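Local atomic coordinates of guanylate kinase (PDB entry 3TR0), a protein that catalyses the ATP-dependent phosphorylation of GMP to GDP, a step thought to be essential for recycling GMP. Residues Ser13-Ala18 against Ile124-Ile129. Numbering follows the deposited sequence.
Sequences SAPSGA and ILPPSI. With SO4 (sulfate ion), chain B.
Ile124 N donates to Ser13 O across 2.9 Å, a nearly straight bond (167° at the hydrogen) that continues the parallel pairing of strands 9-13 and 120-125 to the very point where the first chain leaves the sheet. One residue on, Ala14 turns its methyl onto Ile124: CB lies 3.6 Å from Ile124 CB and 3.3 Å from Ile124 O. With CG2 anti to the backbone N, Ile124 keeps CG1 beside that N (chi1 -51°), 4.0 Å from Ser13 O, and the end of its side chain points away from the loop. Ile124 O, buried here, has no hydrogen-bond partner in the model; across the contact it faces the Ala14 methyl and Pro15 CD, the latter at 3.5 Å, with Ala18 CB farther off. Beyond it the two proline rings lie askew to each other and touch through Pro15 CG and Pro126 CD, 4.1 Å apart.

The loop held in this way is the P-loop (Walker A motif), the predicted ATP site. A type II turn from Pro15 to Ala18, with a weak bond from Ala18 N to Pro15 O, directs amides at a sulfate ion: Gly17 N reaches O2 at 2.9 Å, and Ala18 N makes a weak bond to O3. The backbone amides of Gly19, Lys20 and Thr21 and the Arg139 side chain (NH2) also bond to it, consistent with a nucleotide phosphate position.

Farther out, Ser13 OG bonds to Ile104 O, and Ser128, at the N-cap of helix 129-137, bonds through OG to Ala131 N. Leu132 of that helix touches Pro15, Ala18 and Pro126, helix 147-158 packs on Pro15, and strand 120-125 runs between strands 9-13 and 166-169.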
# COMPACT_ATOMS: atom_id res chain seq x y z
N SER A 13 -6.12 -14.26 4.77
CA SER A 13 -7.20 -15.03 5.39
C SER A 13 -8.48 -14.92 4.58
O SER A 13 -8.72 -13.92 3.91
CB SER A 13 -7.45 -14.58 6.83
OG SER A 13 -6.27 -14.65 7.61
N ALA A 14 -9.31 -15.97 4.64
CA ALA A 14 -10.56 -15.99 3.91
C ALA A 14 -11.40 -17.19 4.34
O ALA A 14 -10.86 -18.18 4.82
CB ALA A 14 -10.30 -16.04 2.41
N PRO A 15 -12.72 -17.10 4.17
CA PRO A 15 -13.55 -18.26 4.47
C PRO A 15 -13.25 -19.36 3.46
O PRO A 15 -12.81 -19.06 2.35
CB PRO A 15 -14.98 -17.73 4.29
CG PRO A 15 -14.84 -16.55 3.37
CD PRO A 15 -13.52 -15.93 3.74
N SER A 16 -13.45 -20.62 3.84
CA SER A 16 -13.26 -21.72 2.91
C SER A 16 -14.18 -21.52 1.70
O SER A 16 -15.33 -21.12 1.85
CB SER A 16 -13.55 -23.07 3.59
OG SER A 16 -12.63 -23.31 4.64
N GLY A 17 -13.64 -21.78 0.51
CA GLY A 17 -14.41 -21.63 -0.71
C GLY A 17 -14.30 -20.26 -1.35
O GLY A 17 -15.00 -19.97 -2.32
N ALA A 18 -13.43 -19.41 -0.82
CA ALA A 18 -13.28 -18.06 -1.35
C ALA A 18 -12.28 -17.98 -2.50
O ALA A 18 -12.16 -16.95 -3.15
CB ALA A 18 -12.90 -17.08 -0.24
N ILE A 124 -9.69 -11.95 2.09
CA ILE A 124 -10.32 -12.17 0.80
C ILE A 124 -11.81 -12.44 0.98
O ILE A 124 -12.19 -13.39 1.68
CB ILE A 124 -9.69 -13.36 0.05
CG1 ILE A 124 -8.16 -13.21 -0.02
CG2 ILE A 124 -10.28 -13.48 -1.34
CD1 ILE A 124 -7.70 -11.99 -0.75
N LEU A 125 -12.64 -11.61 0.36
CA LEU A 125 -14.09 -11.76 0.44
C LEU A 125 -14.64 -12.40 -0.82
O LEU A 125 -14.18 -12.11 -1.92
CB LEU A 125 -14.74 -10.39 0.62
CG LEU A 125 -14.40 -9.62 1.89
CD1 LEU A 125 -14.83 -8.15 1.76
CD2 LEU A 125 -15.06 -10.27 3.09
N PRO A 126 -15.63 -13.29 -0.66
CA PRO A 126 -16.34 -13.81 -1.83
C PRO A 126 -17.33 -12.75 -2.29
O PRO A 126 -17.66 -11.86 -1.51
CB PRO A 126 -17.10 -15.01 -1.25
CG PRO A 126 -17.38 -14.62 0.16
CD PRO A 126 -16.18 -13.81 0.61
N PRO A 127 -17.78 -12.83 -3.56
CA PRO A 127 -18.76 -11.86 -4.06
C PRO A 127 -20.17 -12.16 -3.53
O PRO A 127 -21.07 -11.33 -3.67
CB PRO A 127 -18.69 -12.05 -5.57
CG PRO A 127 -18.24 -13.46 -5.75
CD PRO A 127 -17.31 -13.74 -4.61
N SER A 128 -20.33 -13.33 -2.92
CA SER A 128 -21.61 -13.71 -2.32
C SER A 128 -21.43 -14.97 -1.49
O SER A 128 -20.45 -15.70 -1.66
CB SER A 128 -22.66 -13.95 -3.40
OG SER A 128 -22.34 -15.09 -4.18
N ILE A 129 -22.37 -15.23 -0.59
CA ILE A 129 -22.36 -16.47 0.17
C ILE A 129 -22.53 -17.66 -0.77
O ILE A 129 -21.94 -18.71 -0.56
CB ILE A 129 -23.47 -16.51 1.24
CG1 ILE A 129 -23.16 -15.52 2.37
CG2 ILE A 129 -23.61 -17.91 1.81
CD1 ILE A 129 -21.94 -15.91 3.19
S SO4 B . -10.22 -21.50 -0.63
O1 SO4 B . -8.80 -21.77 -0.79
O2 SO4 B . -10.82 -22.50 0.24
O3 SO4 B . -10.41 -20.17 -0.03
O4 SO4 B . -10.88 -21.56 -1.93